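Local coordinates for fucose-specific lectin (Aleuria aurantia, PDB 6GKE), which binds L-fucose, preferring alpha-1,6-linked core fucose on glycoproteins, through five sites between neighbouring blades of a six-bladed beta-propeller, and works as a homodimer, at residues 110-122 and 165-178; 35-48 and 299-311. The protein carries 1 engineered substitution. All coordinates share one frame; numbering follows the deposited sequence.

Interaction 1: 110-122 and 165-178; sequences GSNSKLAALQWGG and GTGIGATAIGPGRL. With FUC (alpha-L-fucopyranose), chain E.
W120 meets G176, and L118 meets L178, because both W120 and L118 hold CG between the backbone N and the carbonyl carbon (chi1 86° and 60°), which carries indole and isobutyl group onto 165-178. The P175-G176 part of the type II turn G174-R177 lies over one indole face: G176 CA makes a CH-pi contact 3.6 Å from the centroid of the six-membered ring of W120, and G176 N stands over the same face. A172 CB lies against W120 CB. L178 crosses L118 and W120 at about a right angle, its CD2 reaching L118 CD1 at 3.8 Å and W120 CZ3 at 3.9 Å. Its other branch looks to the sugar, with L178 CD1 3.7 Å from fucose O4, while W120 CH2 lies 3.9 Å from fucose C6. Further along, apolar side chains pack: A116 CB touches I168 CG2 at 3.7 Å and A170 CB. At the far end the K114 chain, bent at chi2 and chi4, turns its ammonium back between two carbonyls; NZ donates to G165 O (2.8 Å), in the carbonyl plane on a lone pair, and to N112 O. A water bridges K114 N and T166 O. Strands 116-120 and 168-174 run almost parallel (5°) but share no backbone hydrogen bonds, each being the first strand of its own four-stranded antiparallel blade. The two blades thus meet mainly through side-chain packing, and W120 and L178 line the fucose pocket between them, where R131, E146 and W199 hydrogen-bond the sugar, as expected of this six-bladed beta-propeller lectin.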
loop_
_atom_site.group_PDB
_atom_site.type_symbol
_atom_site.label_atom_id
_atom_site.label_comp_id
_atom_site.label_asym_id
_atom_site.label_seq_id
_atom_site.Cartn_x
_atom_site.Cartn_y
_atom_site.Cartn_z
ATOM N N GLY A 110 11.410 -11.369 16.566
ATOM C CA GLY A 110 12.150 -10.531 15.630
ATOM C C GLY A 110 11.208 -9.602 14.878
ATOM O O GLY A 110 10.095 -9.991 14.524
ATOM N N SER A 111 11.638 -8.366 14.612
ATOM C CA SER A 111 10.710 -7.377 14.065
ATOM C C SER A 111 10.112 -7.836 12.729
ATOM O O SER A 111 8.959 -7.508 12.446
ATOM C CB SER A 111 11.354 -6.029 13.940
ATOM O OG SER A 111 12.437 -6.086 13.036
ATOM N N ASN A 112 10.891 -8.566 11.919
ATOM C CA ASN A 112 10.437 -9.001 10.595
ATOM C C ASN A 112 9.947 -10.456 10.597
ATOM O O ASN A 112 9.744 -11.041 9.525
ATOM C CB ASN A 112 11.535 -8.839 9.541
ATOM C CG ASN A 112 10.984 -8.848 8.130
ATOM O OD1 ASN A 112 9.909 -8.304 7.862
ATOM N ND2 ASN A 112 11.722 -9.450 7.211
ATOM N N SER A 113 9.739 -11.044 11.780
ATOM C CA SER A 113 9.276 -12.424 11.855
ATOM C C SER A 113 7.879 -12.559 11.254
ATOM O O SER A 113 7.029 -11.686 11.434
ATOM C CB SER A 113 9.229 -12.903 13.276
ATOM O OG SER A 113 8.906 -14.284 13.353
ATOM N N LYS A 114 7.630 -13.710 10.627
ATOM C CA LYS A 114 6.270 -14.132 10.342
ATOM C C LYS A 114 5.781 -14.988 11.513
ATOM O O LYS A 114 6.544 -15.324 12.419
ATOM C CB LYS A 114 6.207 -14.840 8.987
ATOM C CG LYS A 114 6.869 -14.064 7.856
ATOM C CD LYS A 114 6.405 -12.619 7.729
ATOM C CE LYS A 114 7.137 -11.853 6.648
ATOM N NZ LYS A 114 8.564 -11.627 6.984
ATOM N N LEU A 115 4.487 -15.329 11.489
ATOM C CA LEU A 115 3.899 -16.213 12.485
ATOM C C LEU A 115 3.114 -17.310 11.780
ATOM O O LEU A 115 2.450 -17.057 10.768
ATOM C CB LEU A 115 2.937 -15.458 13.408
ATOM C CG LEU A 115 3.552 -14.421 14.342
ATOM C CD1 LEU A 115 2.456 -13.691 15.102
ATOM C CD2 LEU A 115 4.543 -15.050 15.311
ATOM N N ALA A 116 3.130 -18.502 12.377
ATOM C CA ALA A 116 2.223 -19.559 11.981
ATOM C C ALA A 116 1.688 -20.214 13.247
ATOM O O ALA A 116 2.309 -20.143 14.305
ATOM C CB ALA A 116 2.914 -20.572 11.101
ATOM N N ALA A 117 0.533 -20.864 13.129
ATOM C CA ALA A 117 -0.029 -21.567 14.254
ATOM C C ALA A 117 -0.796 -22.785 13.756
ATOM O O ALA A 117 -1.309 -22.802 12.640
ATOM C CB ALA A 117 -0.923 -20.667 15.080
ATOM N N LEU A 118 -0.875 -23.789 14.630
ATOM C CA LEU A 118 -1.704 -24.956 14.395
ATOM C C LEU A 118 -2.392 -25.346 15.702
ATOM O O LEU A 118 -2.019 -24.899 16.789
ATOM C CB LEU A 118 -0.877 -26.110 13.809
ATOM C CG LEU A 118 0.288 -26.639 14.650
ATOM C CD1 LEU A 118 -0.168 -27.488 15.830
ATOM C CD2 LEU A 118 1.237 -27.450 13.773
ATOM N N GLN A 119 -3.403 -26.202 15.575
ATOM C CA GLN A 119 -4.132 -26.703 16.714
ATOM C C GLN A 119 -4.619 -28.112 16.388
ATOM O O GLN A 119 -4.992 -28.388 15.254
ATOM C CB GLN A 119 -5.307 -25.777 17.041
ATOM C CG GLN A 119 -6.053 -26.111 18.328
ATOM C CD GLN A 119 -7.039 -27.256 18.284
ATOM O OE1 GLN A 119 -7.262 -27.912 19.301
ATOM N NE2 GLN A 119 -7.664 -27.490 17.136
ATOM N N TRP A 120 -4.650 -28.976 17.404
ATOM C CA TRP A 120 -5.363 -30.247 17.272
ATOM C C TRP A 120 -5.979 -30.630 18.615
ATOM O O TRP A 120 -5.466 -30.298 19.677
ATOM C CB TRP A 120 -4.463 -31.388 16.766
ATOM C CG TRP A 120 -3.724 -32.073 17.873
ATOM C CD1 TRP A 120 -4.166 -33.134 18.609
ATOM C CD2 TRP A 120 -2.464 -31.686 18.447
ATOM N NE1 TRP A 120 -3.267 -33.443 19.591
ATOM C CE2 TRP A 120 -2.207 -32.579 19.512
ATOM C CE3 TRP A 120 -1.516 -30.697 18.156
ATOM C CZ2 TRP A 120 -1.051 -32.506 20.283
ATOM C CZ3 TRP A 120 -0.372 -30.628 18.921
ATOM C CH2 TRP A 120 -0.147 -31.519 19.969
ATOM N N GLY A 121 -7.069 -31.389 18.521
ATOM C CA GLY A 121 -7.636 -32.084 19.654
ATOM C C GLY A 121 -8.815 -31.375 20.299
ATOM O O GLY A 121 -9.660 -32.026 20.911
ATOM N N GLY A 122 -8.875 -30.046 20.209
ATOM C CA GLY A 122 -9.913 -29.313 20.920
ATOM C C GLY A 122 -11.297 -29.667 20.410
ATOM O O GLY A 122 -11.539 -29.692 19.206
ATOM N N GLY A 165 13.326 -13.500 7.795
ATOM C CA GLY A 165 11.881 -13.318 7.871
ATOM C C GLY A 165 11.106 -14.311 7.017
ATOM O O GLY A 165 10.087 -13.956 6.417
ATOM N N THR A 166 11.548 -15.571 6.996
ATOM C CA THR A 166 10.920 -16.615 6.187
ATOM C C THR A 166 9.406 -16.680 6.398
ATOM O O THR A 166 8.889 -16.544 7.512
ATOM C CB THR A 166 11.518 -17.990 6.518
ATOM O OG1 THR A 166 10.942 -18.958 5.644
ATOM C CG2 THR A 166 11.310 -18.411 7.957
ATOM N N GLY A 167 8.705 -17.042 5.323
ATOM C CA GLY A 167 7.374 -17.582 5.471
ATOM C C GLY A 167 7.407 -18.842 6.320
ATOM O O GLY A 167 8.412 -19.562 6.347
ATOM N N ILE A 168 6.300 -19.111 7.013
ATOM C CA ILE A 168 6.147 -20.318 7.828
ATOM C C ILE A 168 4.730 -20.843 7.610
ATOM O O ILE A 168 3.777 -20.101 7.796
ATOM C CB ILE A 168 6.387 -20.070 9.333
ATOM C CG1 ILE A 168 7.669 -19.281 9.611
ATOM C CG2 ILE A 168 6.373 -21.399 10.078
ATOM C CD1 ILE A 168 7.806 -18.813 11.045
ATOM N N GLY A 169 4.627 -22.115 7.217
ATOM C CA GLY A 169 3.371 -22.836 7.184
ATOM C C GLY A 169 3.358 -23.885 8.279
ATOM O O GLY A 169 4.390 -24.486 8.556
ATOM N N ALA A 170 2.213 -24.089 8.928
ATOM C CA ALA A 170 2.135 -25.040 10.037
ATOM C C ALA A 170 0.792 -25.762 9.991
ATOM O O ALA A 170 -0.251 -25.122 9.983
ATOM C CB ALA A 170 2.315 -24.335 11.359
ATOM N N THR A 171 0.819 -27.095 10.012
ATOM C CA THR A 171 -0.428 -27.846 9.984
ATOM C C THR A 171 -0.298 -29.103 10.847
ATOM O O THR A 171 0.750 -29.750 10.872
ATOM C CB THR A 171 -0.849 -28.126 8.534
ATOM O OG1 THR A 171 -2.144 -28.728 8.518
ATOM C CG2 THR A 171 0.116 -29.009 7.777
ATOM N N ALA A 172 -1.388 -29.434 11.549
ATOM C CA ALA A 172 -1.507 -30.688 12.277
ATOM C C ALA A 172 -2.152 -31.708 11.340
ATOM O O ALA A 172 -3.351 -31.647 11.080
ATOM C CB ALA A 172 -2.319 -30.506 13.538
ATOM N N ILE A 173 -1.338 -32.625 10.815
ATOM C CA ILE A 173 -1.794 -33.573 9.790
ATOM C C ILE A 173 -2.546 -34.750 10.415
ATOM O O ILE A 173 -3.147 -35.545 9.701
ATOM C CB ILE A 173 -0.618 -34.050 8.916
ATOM C CG1 ILE A 173 0.373 -34.934 9.679
ATOM C CG2 ILE A 173 0.068 -32.863 8.254
ATOM C CD1 ILE A 173 1.343 -35.671 8.774
ATOM N N GLY A 174 -2.477 -34.869 11.739
ATOM C CA GLY A 174 -3.194 -35.867 12.496
ATOM C C GLY A 174 -3.035 -35.534 13.969
ATOM O O GLY A 174 -2.355 -34.565 14.299
ATOM N N PRO A 175 -3.644 -36.310 14.884
ATOM C CA PRO A 175 -3.533 -36.012 16.309
ATOM C C PRO A 175 -2.068 -36.012 16.761
ATOM O O PRO A 175 -1.392 -37.027 16.677
ATOM C CB PRO A 175 -4.334 -37.138 16.974
ATOM C CG PRO A 175 -5.298 -37.596 15.901
ATOM C CD PRO A 175 -4.522 -37.456 14.609
ATOM N N GLY A 176 -1.580 -34.847 17.177
ATOM C CA GLY A 176 -0.212 -34.703 17.658
ATOM C C GLY A 176 0.834 -34.968 16.583
ATOM O O GLY A 176 1.977 -35.252 16.912
ATOM N N ARG A 177 0.459 -34.838 15.307
ATOM C CA ARG A 177 1.371 -35.057 14.182
ATOM C C ARG A 177 1.462 -33.745 13.408
ATOM O O ARG A 177 0.458 -33.278 12.856
ATOM C CB ARG A 177 0.885 -36.162 13.239
ATOM C CG ARG A 177 0.975 -37.572 13.801
ATOM C CD ARG A 177 0.465 -38.601 12.806
ATOM N NE ARG A 177 1.308 -38.721 11.625
ATOM C CZ ARG A 177 0.903 -39.193 10.451
ATOM N NH1 ARG A 177 -0.379 -39.445 10.243
ATOM N NH2 ARG A 177 1.775 -39.398 9.482
ATOM N N LEU A 178 2.662 -33.155 13.403
ATOM C CA LEU A 178 2.843 -31.771 12.959
ATOM C C LEU A 178 3.775 -31.713 11.754
ATOM O O LEU A 178 4.765 -32.442 11.704
ATOM C CB LEU A 178 3.466 -30.941 14.083
ATOM C CG LEU A 178 2.879 -31.144 15.475
ATOM C CD1 LEU A 178 3.547 -30.192 16.451
ATOM C CD2 LEU A 178 1.365 -30.966 15.490
HETATM C C1 FUC E . 5.567 -30.807 22.779
HETATM C C2 FUC E . 6.599 -29.855 22.188
HETATM C C3 FUC E . 7.070 -30.405 20.835
HETATM C C4 FUC E . 5.871 -30.651 19.915
HETATM C C5 FUC E . 4.963 -31.655 20.613
HETATM C C6 FUC E . 3.756 -32.029 19.778
HETATM O O1 FUC E . 6.256 -31.994 23.167
HETATM O O2 FUC E . 7.690 -29.681 23.114
HETATM O O3 FUC E . 8.028 -29.530 20.240
HETATM O O4 FUC E . 5.111 -29.461 19.693
HETATM O O5 FUC E . 4.512 -31.100 21.849
HETATM O O HOH W 1 9.718 -15.397 9.860
HETATM O O HOH W 2 2.623 -16.866 8.044
#

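Interaction 2: 35-48 and 299-311; sequences REAQRGGDNPWTGG and SIGAVVPTGTPAG. With FUC (alpha-L-fucopyranose), chain C.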
loop_
_atom_site.group_PDB
_atom_site.type_symbol
_atom_site.label_atom_id
_atom_site.label_comp_id
_atom_site.label_asym_id
_atom_site.label_seq_id
_atom_site.Cartn_x
_atom_site.Cartn_y
_atom_site.Cartn_z
ATOM N N ARG A 35 -8.958 -6.545 11.907
ATOM C CA ARG A 35 -10.354 -6.693 11.560
ATOM C C ARG A 35 -10.648 -8.122 11.112
ATOM O O ARG A 35 -9.762 -8.856 10.676
ATOM C CB ARG A 35 -10.729 -5.739 10.426
ATOM C CG ARG A 35 -10.653 -4.269 10.797
ATOM C CD ARG A 35 -11.131 -3.416 9.645
ATOM N NE ARG A 35 -11.041 -2.002 9.947
ATOM C CZ ARG A 35 -11.526 -1.041 9.176
ATOM N NH1 ARG A 35 -12.206 -1.352 8.082
ATOM N NH2 ARG A 35 -11.319 0.223 9.505
ATOM N N GLU A 36 -11.929 -8.472 11.219
ATOM C CA GLU A 36 -12.454 -9.760 10.813
ATOM C C GLU A 36 -13.500 -9.566 9.713
ATOM O O GLU A 36 -14.354 -8.680 9.817
ATOM C CB GLU A 36 -13.116 -10.451 12.002
ATOM C CG GLU A 36 -13.560 -11.882 11.742
ATOM C CD GLU A 36 -14.395 -12.430 12.885
ATOM O OE1 GLU A 36 -15.499 -11.890 13.095
ATOM O OE2 GLU A 36 -13.940 -13.375 13.581
ATOM N N ALA A 37 -13.450 -10.437 8.699
ATOM C CA ALA A 37 -14.547 -10.634 7.743
ATOM C C ALA A 37 -15.038 -12.076 7.892
ATOM O O ALA A 37 -14.268 -12.964 8.296
ATOM C CB ALA A 37 -14.113 -10.328 6.328
ATOM N N GLN A 38 -16.317 -12.295 7.574
ATOM C CA GLN A 38 -16.977 -13.579 7.810
ATOM C C GLN A 38 -17.692 -14.044 6.541
ATOM O O GLN A 38 -18.232 -13.235 5.792
ATOM C CB GLN A 38 -18.029 -13.474 8.917
ATOM C CG GLN A 38 -17.565 -12.735 10.164
ATOM C CD GLN A 38 -17.692 -11.230 10.108
ATOM O OE1 GLN A 38 -18.450 -10.659 9.320
ATOM N NE2 GLN A 38 -16.944 -10.564 10.971
ATOM N N ARG A 39 -17.742 -15.365 6.349
ATOM C CA ARG A 39 -18.565 -15.943 5.302
ATOM C C ARG A 39 -19.256 -17.195 5.833
ATOM O O ARG A 39 -18.643 -18.020 6.504
ATOM C CB ARG A 39 -17.757 -16.293 4.051
ATOM C CG ARG A 39 -18.633 -16.429 2.817
ATOM C CD ARG A 39 -17.877 -16.761 1.551
ATOM N NE ARG A 39 -18.773 -16.630 0.411
ATOM C CZ ARG A 39 -18.401 -16.665 -0.864
ATOM N NH1 ARG A 39 -17.157 -16.971 -1.190
ATOM N NH2 ARG A 39 -19.281 -16.391 -1.814
ATOM N N GLY A 40 -20.539 -17.323 5.491
ATOM C CA GLY A 40 -21.292 -18.537 5.718
ATOM C C GLY A 40 -21.709 -19.139 4.390
ATOM O O GLY A 40 -22.367 -18.481 3.583
ATOM N N GLY A 41 -21.312 -20.391 4.142
ATOM C CA GLY A 41 -21.586 -21.047 2.865
ATOM C C GLY A 41 -21.061 -20.214 1.706
ATOM O O GLY A 41 -19.932 -19.723 1.754
ATOM N N ASP A 42 -21.886 -20.042 0.668
ATOM C CA ASP A 42 -21.505 -19.240 -0.500
ATOM C C ASP A 42 -22.244 -17.893 -0.484
ATOM O O ASP A 42 -22.266 -17.196 -1.493
ATOM C CB ASP A 42 -21.730 -20.009 -1.806
ATOM C CG ASP A 42 -23.177 -20.360 -2.104
ATOM O OD1 ASP A 42 -24.059 -19.954 -1.320
ATOM O OD2 ASP A 42 -23.411 -21.045 -3.122
ATOM N N ASN A 43 -22.815 -17.523 0.669
ATOM C CA ASN A 43 -23.437 -16.209 0.848
ATOM C C ASN A 43 -22.359 -15.136 0.745
ATOM O O ASN A 43 -21.183 -15.410 0.968
ATOM C CB ASN A 43 -24.167 -16.102 2.187
ATOM C CG ASN A 43 -25.358 -17.029 2.275
ATOM O OD1 ASN A 43 -26.273 -16.942 1.461
ATOM N ND2 ASN A 43 -25.350 -17.927 3.247
ATOM N N PRO A 44 -22.702 -13.876 0.401
ATOM C CA PRO A 44 -21.691 -12.824 0.345
ATOM C C PRO A 44 -20.917 -12.678 1.663
ATOM O O PRO A 44 -21.477 -12.847 2.747
ATOM C CB PRO A 44 -22.504 -11.558 0.047
ATOM C CG PRO A 44 -23.737 -12.076 -0.658
ATOM C CD PRO A 44 -24.041 -13.393 0.024
ATOM N N TRP A 45 -19.626 -12.369 1.540
ATOM C CA TRP A 45 -18.807 -12.003 2.683
ATOM C C TRP A 45 -19.452 -10.831 3.434
ATOM O O TRP A 45 -20.000 -9.912 2.817
ATOM C CB TRP A 45 -17.391 -11.624 2.238
ATOM C CG TRP A 45 -16.504 -12.772 1.872
ATOM C CD1 TRP A 45 -16.281 -13.287 0.627
ATOM C CD2 TRP A 45 -15.673 -13.522 2.770
ATOM N NE1 TRP A 45 -15.383 -14.316 0.695
ATOM C CE2 TRP A 45 -14.996 -14.488 1.996
ATOM C CE3 TRP A 45 -15.432 -13.466 4.147
ATOM C CZ2 TRP A 45 -14.111 -15.404 2.563
ATOM C CZ3 TRP A 45 -14.549 -14.365 4.704
ATOM C CH2 TRP A 45 -13.901 -15.320 3.921
ATOM N N THR A 46 -19.337 -10.861 4.762
ATOM C CA THR A 46 -19.708 -9.763 5.631
ATOM C C THR A 46 -18.469 -9.259 6.381
ATOM O O THR A 46 -17.398 -9.871 6.344
ATOM C CB THR A 46 -20.806 -10.192 6.614
ATOM O OG1 THR A 46 -20.339 -11.288 7.403
ATOM C CG2 THR A 46 -22.082 -10.598 5.913
ATOM N N GLY A 47 -18.632 -8.131 7.072
ATOM C CA GLY A 47 -17.624 -7.622 7.977
ATOM C C GLY A 47 -16.555 -6.807 7.268
ATOM O O GLY A 47 -16.808 -6.138 6.264
ATOM N N GLY A 48 -15.352 -6.825 7.847
ATOM C CA GLY A 48 -14.206 -6.086 7.324
ATOM C C GLY A 48 -14.232 -4.585 7.587
ATOM O O GLY A 48 -13.334 -3.887 7.118
ATOM N N SER A 299 -10.436 -21.218 -8.970
ATOM C CA SER A 299 -10.851 -19.953 -9.556
ATOM C C SER A 299 -10.704 -18.845 -8.517
ATOM O O SER A 299 -10.623 -19.117 -7.329
ATOM C CB SER A 299 -12.265 -20.024 -10.073
ATOM O OG SER A 299 -13.172 -20.322 -9.026
ATOM N N ILE A 300 -10.682 -17.595 -8.987
ATOM C CA ILE A 300 -10.718 -16.451 -8.096
ATOM C C ILE A 300 -12.178 -16.222 -7.690
ATOM O O ILE A 300 -13.057 -16.108 -8.542
ATOM C CB ILE A 300 -10.073 -15.212 -8.744
ATOM C CG1 ILE A 300 -8.600 -15.472 -9.065
ATOM C CG2 ILE A 300 -10.246 -13.988 -7.853
ATOM C CD1 ILE A 300 -7.968 -14.441 -9.965
ATOM N N GLY A 301 -12.419 -16.173 -6.378
ATOM C CA GLY A 301 -13.765 -16.062 -5.827
ATOM C C GLY A 301 -14.182 -14.625 -5.555
ATOM O O GLY A 301 -13.603 -13.669 -6.079
ATOM N N ALA A 302 -15.220 -14.489 -4.725
ATOM C CA ALA A 302 -15.796 -13.196 -4.374
ATOM C C ALA A 302 -14.788 -12.371 -3.567
ATOM O O ALA A 302 -14.025 -12.909 -2.769
ATOM C CB ALA A 302 -17.076 -13.396 -3.600
ATOM N N VAL A 303 -14.813 -11.050 -3.768
ATOM C CA VAL A 303 -13.925 -10.130 -3.068
ATOM C C VAL A 303 -14.423 -9.977 -1.628
ATOM O O VAL A 303 -15.625 -9.867 -1.378
ATOM C CB VAL A 303 -13.840 -8.767 -3.784
ATOM C CG1 VAL A 303 -12.989 -7.769 -3.014
ATOM C CG2 VAL A 303 -13.327 -8.915 -5.207
ATOM N N VAL A 304 -13.479 -9.960 -0.690
ATOM C CA VAL A 304 -13.789 -9.800 0.718
ATOM C C VAL A 304 -13.798 -8.311 1.038
ATOM O O VAL A 304 -12.822 -7.624 0.747
ATOM C CB VAL A 304 -12.758 -10.520 1.601
ATOM C CG1 VAL A 304 -13.129 -10.429 3.073
ATOM C CG2 VAL A 304 -12.555 -11.968 1.187
ATOM N N PRO A 305 -14.853 -7.766 1.685
ATOM C CA PRO A 305 -14.880 -6.344 2.021
ATOM C C PRO A 305 -13.846 -5.996 3.099
ATOM O O PRO A 305 -13.653 -6.756 4.058
ATOM C CB PRO A 305 -16.307 -6.119 2.531
ATOM C CG PRO A 305 -16.704 -7.466 3.082
ATOM C CD PRO A 305 -16.063 -8.468 2.143
ATOM N N THR A 306 -13.202 -4.837 2.924
ATOM C CA THR A 306 -12.161 -4.363 3.836
ATOM C C THR A 306 -12.324 -2.863 4.116
ATOM O O THR A 306 -11.341 -2.146 4.301
ATOM C CB THR A 306 -10.761 -4.654 3.285
ATOM O OG1 THR A 306 -10.607 -4.061 1.992
ATOM C CG2 THR A 306 -10.467 -6.132 3.167
ATOM N N GLY A 307 -13.573 -2.393 4.169
ATOM C CA GLY A 307 -13.878 -1.035 4.580
ATOM C C GLY A 307 -13.744 -0.036 3.444
ATOM O O GLY A 307 -13.148 -0.308 2.403
ATOM N N THR A 308 -14.324 1.145 3.663
ATOM C CA THR A 308 -14.231 2.272 2.753
ATOM C C THR A 308 -13.929 3.514 3.577
ATOM O O THR A 308 -14.682 3.837 4.491
ATOM C CB THR A 308 -15.530 2.486 1.966
ATOM O OG1 THR A 308 -15.850 1.291 1.257
ATOM C CG2 THR A 308 -15.436 3.624 0.975
ATOM N N PRO A 309 -12.831 4.245 3.296
ATOM C CA PRO A 309 -12.520 5.439 4.071
ATOM C C PRO A 309 -13.567 6.539 3.855
ATOM O O PRO A 309 -14.200 6.621 2.802
ATOM C CB PRO A 309 -11.147 5.890 3.560
ATOM C CG PRO A 309 -10.979 5.214 2.216
ATOM C CD PRO A 309 -11.850 3.981 2.234
ATOM N N ALA A 310 -13.713 7.395 4.866
ATOM C CA ALA A 310 -14.569 8.559 4.770
ATOM C C ALA A 310 -14.151 9.406 3.564
ATOM O O ALA A 310 -12.965 9.571 3.280
ATOM C CB ALA A 310 -14.510 9.359 6.046
ATOM N N GLY A 311 -15.154 9.938 2.863
ATOM C CA GLY A 311 -14.941 10.763 1.687
ATOM C C GLY A 311 -14.932 9.962 0.395
ATOM O O GLY A 311 -14.661 10.513 -0.670
HETATM C C1 FUC C . -19.432 -14.359 14.739
HETATM C C2 FUC C . -18.461 -13.199 14.644
HETATM C C3 FUC C . -17.381 -13.309 15.717
HETATM C C4 FUC C . -16.723 -14.679 15.670
HETATM C C5 FUC C . -17.798 -15.753 15.799
HETATM C C6 FUC C . -17.249 -17.171 15.724
HETATM O O1 FUC C . -20.186 -14.184 15.931
HETATM O O2 FUC C . -19.180 -11.973 14.823
HETATM O O3 FUC C . -16.429 -12.249 15.570
HETATM O O4 FUC C . -16.025 -14.885 14.438
HETATM O O5 FUC C . -18.735 -15.598 14.731
HETATM O O HOH W 3 -16.514 -17.034 -4.026
HETATM O O HOH W 4 -14.522 -15.174 -1.873
HETATM O O HOH W 5 -18.281 -11.070 -1.076
HETATM O O HOH W 6 -16.069 -3.674 4.958
#
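Apolar packing centres on W45 and V304. V304 CG2 sits over the middle of one indole face, a CH-pi contact 3.7 Å from the centroid of the five-membered ring of W45; R39 CB lies over the rim of the opposite face. With CG1 anti to the backbone N (chi1 -176°), V304 turns that methyl to A37 CB, a tight 3.4 Å, while P305 CD presses on W45 CB. No direct hydrogen bond joins 35-48 to 299-311, and water takes that role. One water accepts from W45 NE1 at 2.8 Å and lies doubtfully close to A302 O; a second accepts from R39 NH1 and A302 N; a third links W45 N to V303 O, and a fourth G47 O to G307 N. Backbone C-H groups add to this: G48 CA points at P305 O (3.4 Å), a buried carbonyl with no hydrogen-bond partner. Among the charged groups, R35 NH1 donates within 35-48 to G48 O at 2.9 Å, near the guanidinium plane; G307 CA also lies near that plane, beside NH1, and R35 forms salt bridges to D29 and E3. Joining the first repeat to the chain's C-terminal region across the propeller's closure, the contact therefore relies on a nonpolar centre and water-mediated polar links.

How the interactions relate
Interactions 1 and 2 lie apart in one propeller, their centres 25 Å and their nearest atoms about 14 Å from each other, without touching. Along the chain 110-122 and 165-178 fall inside the loop closed by 35-48 and 299-311: interaction 1 joins consecutive repeats three and four, whereas interaction 2 brings the first repeat to the C-terminal region. They also stand differently to fucose. W120 and L178 of interaction 1 line a sugar site as well, L178 with its other methyl; in interaction 2, the E36 carboxylate accepts hydrogen bonds from O3 and O4 of another fucose, and E36 makes no contact with 299-311. Both reach the second subunit: S111 packs on its G311, and G311 O here bonds to its K58.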